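Side-chain contacts in genome polyprotein (Chicken sicinivirus JSY, PDB 6QWT), which is the 3Dpol part of the viral polyprotein, an RNA-dependent RNA polymerase that probably copies the viral RNA genome during replication: residues Pro36-Arg41 and Asp165-Ala170; Val74-Ser79 and Pro320-Ser325; His87-Leu92 and Asn96-Leu101. All coordinates share one frame; numbering follows the deposited sequence.

Interaction 1 (Pro36-Arg41 and Asp165-Ala170)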
# COMPACT_ATOMS: atom_id res chain seq x y z
N PRO A 36 2.32 20.26 3.41
CA PRO A 36 2.44 19.56 2.13
C PRO A 36 3.90 19.30 1.77
O PRO A 36 4.78 20.13 2.00
CB PRO A 36 1.79 20.52 1.13
CG PRO A 36 0.82 21.31 1.96
CD PRO A 36 1.49 21.47 3.29
N ALA A 37 4.15 18.11 1.21
CA ALA A 37 5.51 17.71 0.86
C ALA A 37 6.12 18.67 -0.16
O ALA A 37 5.42 19.32 -0.94
CB ALA A 37 5.52 16.30 0.28
N VAL A 38 7.44 18.76 -0.13
CA VAL A 38 8.18 19.58 -1.09
C VAL A 38 8.02 18.97 -2.48
O VAL A 38 8.37 17.81 -2.71
CB VAL A 38 9.66 19.69 -0.69
CG1 VAL A 38 10.45 20.39 -1.79
CG2 VAL A 38 9.80 20.42 0.63
N LEU A 39 7.48 19.75 -3.41
CA LEU A 39 7.38 19.30 -4.79
C LEU A 39 8.31 20.05 -5.74
O LEU A 39 8.68 19.50 -6.77
CB LEU A 39 5.93 19.43 -5.30
CG LEU A 39 4.86 18.70 -4.48
CD1 LEU A 39 3.48 18.93 -5.06
CD2 LEU A 39 5.16 17.20 -4.38
N SER A 40 8.71 21.27 -5.40
CA SER A 40 9.51 22.11 -6.28
C SER A 40 10.98 22.08 -5.86
O SER A 40 11.30 22.04 -4.67
CB SER A 40 9.00 23.55 -6.28
OG SER A 40 9.98 24.44 -6.76
N ARG A 41 11.87 22.12 -6.85
CA ARG A 41 13.30 22.22 -6.57
C ARG A 41 13.68 23.59 -6.03
O ARG A 41 14.82 23.77 -5.59
CB ARG A 41 14.11 21.92 -7.83
CG ARG A 41 13.69 20.65 -8.57
CD ARG A 41 14.89 19.82 -9.01
NE ARG A 41 15.49 20.32 -10.24
CZ ARG A 41 16.80 20.31 -10.49
NH1 ARG A 41 17.25 20.79 -11.64
NH2 ARG A 41 17.65 19.83 -9.59
N ASP A 165 9.62 17.98 9.75
CA ASP A 165 11.02 17.57 9.60
C ASP A 165 11.29 17.03 8.20
O ASP A 165 12.31 17.37 7.59
CB ASP A 165 11.38 16.53 10.66
CG ASP A 165 10.47 15.30 10.63
OD1 ASP A 165 9.23 15.47 10.51
OD2 ASP A 165 10.99 14.17 10.72
N LYS A 166 10.37 16.22 7.67
CA LYS A 166 10.54 15.68 6.33
C LYS A 166 10.40 16.76 5.26
O LYS A 166 11.00 16.65 4.18
CB LYS A 166 9.54 14.55 6.09
CG LYS A 166 9.57 13.47 7.16
CD LYS A 166 9.52 12.08 6.56
CE LYS A 166 9.11 11.04 7.59
NZ LYS A 166 7.95 10.22 7.14
N VAL A 167 9.61 17.80 5.54
CA VAL A 167 9.54 18.94 4.62
C VAL A 167 10.89 19.64 4.55
O VAL A 167 11.42 19.90 3.46
CB VAL A 167 8.42 19.90 5.05
CG1 VAL A 167 8.51 21.21 4.29
CG2 VAL A 167 7.06 19.25 4.85
N ALA A 168 11.47 19.95 5.71
CA ALA A 168 12.75 20.66 5.75
C ALA A 168 13.87 19.86 5.10
O ALA A 168 14.82 20.45 4.57
CB ALA A 168 13.11 21.00 7.20
N ALA A 169 13.78 18.53 5.12
CA ALA A 169 14.78 17.68 4.49
C ALA A 169 14.43 17.31 3.05
O ALA A 169 15.21 16.60 2.40
CB ALA A 169 14.97 16.40 5.31
N ALA A 170 13.29 17.78 2.53
CA ALA A 170 12.82 17.47 1.18
C ALA A 170 12.61 15.98 0.96
O ALA A 170 12.74 15.48 -0.16
CB ALA A 170 13.77 18.04 0.11

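Interaction 2 (Val74-Ser79 and Pro320-Ser325)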
# COMPACT_ATOMS: atom_id res chain seq x y z
N VAL A 74 10.39 -19.33 1.02
CA VAL A 74 9.41 -19.40 -0.05
C VAL A 74 8.53 -20.64 0.11
O VAL A 74 7.30 -20.56 0.08
CB VAL A 74 10.11 -19.38 -1.43
CG1 VAL A 74 9.10 -19.66 -2.53
CG2 VAL A 74 10.81 -18.05 -1.65
N LYS A 75 9.17 -21.80 0.30
CA LYS A 75 8.41 -23.04 0.47
C LYS A 75 7.53 -22.99 1.71
O LYS A 75 6.38 -23.44 1.68
CB LYS A 75 9.38 -24.23 0.55
CG LYS A 75 10.27 -24.37 -0.67
CD LYS A 75 9.45 -24.58 -1.93
CE LYS A 75 10.34 -24.67 -3.16
NZ LYS A 75 9.54 -24.97 -4.38
N LEU A 76 8.05 -22.43 2.81
CA LEU A 76 7.27 -22.36 4.04
C LEU A 76 6.02 -21.51 3.86
O LEU A 76 4.92 -21.90 4.26
CB LEU A 76 8.14 -21.80 5.17
CG LEU A 76 7.46 -21.70 6.54
CD1 LEU A 76 6.93 -23.06 6.97
CD2 LEU A 76 8.42 -21.13 7.57
N TYR A 77 6.17 -20.33 3.24
CA TYR A 77 5.03 -19.44 3.06
C TYR A 77 3.96 -20.08 2.19
O TYR A 77 2.78 -20.13 2.56
CB TYR A 77 5.49 -18.11 2.48
CG TYR A 77 4.35 -17.20 2.09
CD1 TYR A 77 3.57 -16.58 3.06
CD2 TYR A 77 4.05 -16.96 0.75
CE1 TYR A 77 2.52 -15.76 2.71
CE2 TYR A 77 3.00 -16.13 0.40
CZ TYR A 77 2.24 -15.53 1.38
OH TYR A 77 1.19 -14.70 1.05
N PHE A 78 4.35 -20.60 1.02
CA PHE A 78 3.37 -21.22 0.13
C PHE A 78 2.82 -22.52 0.69
O PHE A 78 1.71 -22.92 0.32
CB PHE A 78 3.99 -21.46 -1.24
CG PHE A 78 4.01 -20.24 -2.10
CD1 PHE A 78 2.89 -19.87 -2.84
CD2 PHE A 78 5.14 -19.44 -2.17
CE1 PHE A 78 2.90 -18.74 -3.62
CE2 PHE A 78 5.16 -18.30 -2.95
CZ PHE A 78 4.04 -17.96 -3.68
N SER A 79 3.56 -23.19 1.57
CA SER A 79 3.02 -24.37 2.24
C SER A 79 1.84 -24.00 3.12
O SER A 79 0.79 -24.66 3.10
CB SER A 79 4.12 -25.06 3.07
OG SER A 79 3.59 -26.13 3.83
N PRO A 320 17.67 -20.04 16.08
CA PRO A 320 17.75 -21.44 16.53
C PRO A 320 16.46 -21.96 17.17
O PRO A 320 16.19 -23.16 17.08
CB PRO A 320 18.91 -21.42 17.54
CG PRO A 320 19.03 -19.99 17.97
CD PRO A 320 18.66 -19.18 16.76
N ASP A 321 15.67 -21.09 17.79
CA ASP A 321 14.48 -21.52 18.51
C ASP A 321 13.19 -21.26 17.73
O ASP A 321 12.11 -21.36 18.31
CB ASP A 321 14.41 -20.83 19.87
CG ASP A 321 15.63 -21.10 20.72
OD1 ASP A 321 16.31 -20.13 21.13
OD2 ASP A 321 15.93 -22.29 20.97
N PHE A 322 13.29 -20.93 16.45
CA PHE A 322 12.09 -20.65 15.67
C PHE A 322 11.26 -21.92 15.51
O PHE A 322 11.76 -22.94 15.02
CB PHE A 322 12.46 -20.09 14.30
CG PHE A 322 11.27 -19.89 13.39
CD1 PHE A 322 10.18 -19.13 13.80
CD2 PHE A 322 11.23 -20.47 12.13
CE1 PHE A 322 9.09 -18.95 12.97
CE2 PHE A 322 10.14 -20.30 11.30
CZ PHE A 322 9.07 -19.54 11.72
N ASP A 323 10.01 -21.85 15.94
CA ASP A 323 9.05 -22.93 15.73
C ASP A 323 8.35 -22.67 14.40
O ASP A 323 7.59 -21.71 14.27
CB ASP A 323 8.06 -23.00 16.89
CG ASP A 323 7.25 -24.29 16.89
OD1 ASP A 323 6.81 -24.73 15.81
OD2 ASP A 323 7.04 -24.85 17.99
N THR A 324 8.60 -23.54 13.41
CA THR A 324 8.05 -23.33 12.08
C THR A 324 6.55 -23.50 12.02
O THR A 324 5.97 -23.32 10.94
CB THR A 324 8.72 -24.27 11.07
OG1 THR A 324 8.47 -25.63 11.44
CG2 THR A 324 10.22 -24.03 11.03
N SER A 325 5.90 -23.84 13.13
CA SER A 325 4.46 -23.99 13.17
C SER A 325 3.75 -23.00 14.09
O SER A 325 2.52 -22.94 14.07
CB SER A 325 4.09 -25.42 13.62
OG SER A 325 4.38 -26.36 12.60

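Interaction 3 (His87-Leu92 and Asn96-Leu101)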
# COMPACT_ATOMS: atom_id res chain seq x y z
N HIS A 87 -7.11 -19.59 -11.44
CA HIS A 87 -7.39 -19.34 -12.84
C HIS A 87 -7.28 -17.85 -13.14
O HIS A 87 -7.17 -17.02 -12.23
CB HIS A 87 -8.77 -19.87 -13.24
CG HIS A 87 -8.88 -21.36 -13.21
ND1 HIS A 87 -8.80 -22.14 -14.34
CD2 HIS A 87 -9.03 -22.22 -12.17
CE1 HIS A 87 -8.91 -23.41 -14.01
NE2 HIS A 87 -9.05 -23.49 -12.70
N THR A 88 -7.29 -17.53 -14.42
CA THR A 88 -7.24 -16.15 -14.88
C THR A 88 -8.66 -15.60 -15.03
O THR A 88 -9.63 -16.34 -15.22
CB THR A 88 -6.48 -16.04 -16.21
OG1 THR A 88 -7.24 -16.64 -17.26
CG2 THR A 88 -5.13 -16.74 -16.10
N LEU A 89 -8.77 -14.28 -14.93
CA LEU A 89 -10.02 -13.59 -15.18
C LEU A 89 -10.14 -13.25 -16.65
O LEU A 89 -9.14 -12.98 -17.33
CB LEU A 89 -10.12 -12.31 -14.35
CG LEU A 89 -10.17 -12.43 -12.82
CD1 LEU A 89 -10.52 -11.08 -12.21
CD2 LEU A 89 -11.18 -13.49 -12.40
N THR A 90 -11.37 -13.28 -17.15
CA THR A 90 -11.63 -12.77 -18.49
C THR A 90 -11.34 -11.27 -18.54
O THR A 90 -11.28 -10.59 -17.51
CB THR A 90 -13.08 -13.03 -18.90
OG1 THR A 90 -13.95 -12.21 -18.11
CG2 THR A 90 -13.45 -14.50 -18.68
N MET A 91 -11.14 -10.76 -19.75
CA MET A 91 -10.86 -9.34 -19.90
C MET A 91 -12.01 -8.49 -19.39
O MET A 91 -11.79 -7.45 -18.75
CB MET A 91 -10.56 -9.00 -21.35
CG MET A 91 -10.17 -7.55 -21.55
SD MET A 91 -9.88 -7.11 -23.26
CE MET A 91 -8.55 -8.23 -23.69
N LEU A 92 -13.25 -8.92 -19.64
CA LEU A 92 -14.41 -8.18 -19.17
C LEU A 92 -14.53 -8.25 -17.65
O LEU A 92 -14.92 -7.27 -17.01
CB LEU A 92 -15.68 -8.72 -19.83
CG LEU A 92 -15.95 -8.17 -21.23
CD1 LEU A 92 -16.83 -9.13 -22.02
CD2 LEU A 92 -16.60 -6.80 -21.15
N ASN A 96 -14.70 -5.00 -15.27
CA ASN A 96 -15.94 -4.70 -14.56
C ASN A 96 -16.05 -5.36 -13.20
O ASN A 96 -16.85 -4.90 -12.38
CB ASN A 96 -17.14 -5.11 -15.42
CG ASN A 96 -17.21 -4.33 -16.72
OD1 ASN A 96 -17.62 -3.17 -16.73
ND2 ASN A 96 -16.81 -4.96 -17.81
N GLY A 97 -15.29 -6.41 -12.93
CA GLY A 97 -15.26 -7.01 -11.61
C GLY A 97 -16.01 -8.34 -11.57
O GLY A 97 -16.63 -8.78 -12.53
N THR A 98 -15.91 -8.98 -10.40
CA THR A 98 -16.54 -10.26 -10.12
C THR A 98 -17.20 -10.17 -8.75
O THR A 98 -17.05 -9.15 -8.07
CB THR A 98 -15.52 -11.40 -10.15
OG1 THR A 98 -14.73 -11.38 -8.95
CG2 THR A 98 -14.60 -11.30 -11.37
N PRO A 99 -17.95 -11.19 -8.30
CA PRO A 99 -18.46 -11.15 -6.92
C PRO A 99 -17.39 -11.01 -5.85
O PRO A 99 -17.72 -10.66 -4.71
CB PRO A 99 -19.20 -12.49 -6.79
CG PRO A 99 -19.64 -12.80 -8.17
CD PRO A 99 -18.56 -12.28 -9.08
N LEU A 100 -16.12 -11.26 -6.16
CA LEU A 100 -15.05 -11.21 -5.17
C LEU A 100 -14.05 -10.09 -5.41
O LEU A 100 -13.11 -9.95 -4.63
CB LEU A 100 -14.31 -12.55 -5.13
CG LEU A 100 -15.16 -13.77 -4.80
CD1 LEU A 100 -14.32 -15.04 -4.87
CD2 LEU A 100 -15.80 -13.61 -3.43
N LEU A 101 -14.23 -9.28 -6.45
CA LEU A 101 -13.26 -8.25 -6.80
C LEU A 101 -13.95 -7.13 -7.56
O LEU A 101 -14.63 -7.39 -8.55
CB LEU A 101 -12.12 -8.85 -7.64
CG LEU A 101 -10.81 -8.05 -7.73
CD1 LEU A 101 -10.08 -8.03 -6.39
CD2 LEU A 101 -9.91 -8.62 -8.82

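Interaction 1 (Pro36-Arg41 and Asp165-Ala170)
Val38 and Val167 carry the apolar part of this contact. Their side chains are set at a slant to each other, and Val38 CG2 lies 4.0 Å from Val167 CG1. The other methyl of Val38 looks toward the end of the helix. There Val38 CG1 comes to 4.5 Å from Ala170 CB, a looser touch. With CG1 anti to the backbone N (chi1 173°), Val38 sets CG2 against Val167 and also near Ala170, while CG1 turns to the Ala170 methyl.

Two further touches are between a methyl and a carbonyl oxygen. Val38 CG2 packs 3.3 Å from Val167 O, closer than to any other atom of the helix segment. In return, Val167 CG2 sits 3.8 Å from Pro36 O. These are van der Waals contacts, and all four residues involved are buried.

Residues Pro36-Arg41 follow strand 34-36 in the N-terminal part of the polymerase. By family resemblance, this part belongs to the index finger of the fingers domain. Residues Asp165-Ala170 close helix 164-168, in the region that probably corresponds to motif F of picornaviral polymerases. The contact would then join two pieces of the fingers that are distant in sequence.

The backbone bonds lie within the helix segment. Ala170 has a positive phi and ends the helix in a Schellman motif. Its N donates to Val167 O at 3.0 Å, so the oxygen that Val38 CG2 touches is already in use. The preceding residue, Ala169, donates its N to Asp165 O at 3.1 Å, a regular helical bond.

Polar bonds to nearby residues flank the apolar patch. Arg45 donates to Pro36 O, and Thr46 OG1 is hydrogen-bonded to Ala168 O. Val50 of helix 50-54 packs on both Val38 and Ala170.

Interaction 2 (Val74-Ser79 and Pro320-Ser325)
Leu76 and Phe322 point at each other from opposite directions. The leucine comes from helix 70-81 and the phenylalanine from the loop facing it. Leu76 meets the edge of the ring, not its face: CD2 lies near the ring plane, 4.2 Å from Phe322 CE2. Both side chains have CG anti to the backbone N (Leu76 chi1 -179°). Each thus extends toward the other.

The second branch of Leu76 has a different neighbour. Its CD1 is 4.1 Å from Thr324 O, so one methyl meets the ring edge and the other the loop backbone. The backbones stay well apart. The nearest pair of CA atoms, those of Leu76 and Thr324, is separated by 8.1 Å. The two segments bury only 95 Å² between them, and the contact lies at the surface.

The loop Pro320-Ser325 links two central elements of the polymerase palm. It follows helix 298-316, which carries sequence of the motif B type. It leads into strand 327-332, the first strand of the hairpin that bears the Gly-Asp-Asp turn of motif C. Through Leu76, helix 70-81 touches the loop that leads into that hairpin.

The loop folds back over its own phenylalanine. Thr324 N stands 4.1 Å above the centre of the Phe322 ring on one face. Asp323 shapes this bend through an Asx turn, in which OD1 accepts from Ser325 N at 3.0 Å. The N-H approaches on the anti side of the carboxylate, 18° out of its plane.

Trp327 also meets the Phe322 ring, with the planes at about 40°, and its NE1 donates to Thr324 O. Met316, Leu317 and Ile344 also touch the phenylalanine.

Interaction 3 (His87-Leu92 and Asn96-Leu101)
Leu92 O is gripped twice by Asn96, and this is the tight end of the contact. The backbone bond from Asn96 N is 2.9 Å long and nearly straight, at 164°. It closes the last turn of helix 91-96. The side chain adds a second bond, from Asn96 ND2 to Leu92 O, at 3.1 Å and more bent. The two donors come from opposite faces of the carbonyl plane. Asn96 CG lies beside its own backbone N (chi1 -63°), which turns the amide back along the helix. Its ND2 then rests 3.8 Å from Leu92 CD2, with the two side chains alongside each other. Asn96 OD1 accepts from Tyr132 N, so the amide is held at both ends. Both residues are nevertheless partly exposed.

The other end is apolar and looser in its distances, although Leu89 is buried. Leu89 and Thr98 reach toward each other tip to tip, with Leu89 CD1 4.2 Å from Thr98 CG2. The same CD1 is 4.2 Å from Leu101 CD2. Thr98 OG1 accepts from Leu100 N in an ST turn and bonds to Glu195.

Gly97 leaves the helix with positive phi. A type I turn, Thr98 to Leu101, then connects the short antiparallel strands 97-98 and 101-102. Helix 191-198 packs on Leu89 and Leu101 through Glu195, while strand 132-134 touches Leu92 through His133.

How the interactions relate
The three contacts belong to one polymerase, but none touches another and they share no helix or strand. Interaction 1 joins the loop after strand 34-36 to helix 164-168, probably within the fingers. Interaction 2 joins helix 70-81 to the palm loop between helix 298-316 and strand 327-332. Interaction 3 joins helix 91-96 to the hairpin after it. Interactions 1 and 2 cross along the chain, and interaction 3 is nested inside both loops. The centre of interaction 1 lies 42 Å from that of interaction 2 and 40 Å from that of interaction 3, across the middle of the chain. Interactions 2 and 3 have nearest atoms about 13 Å apart. Interactions 1 and 2 thus tie N-terminal segments to later ones on opposite sides.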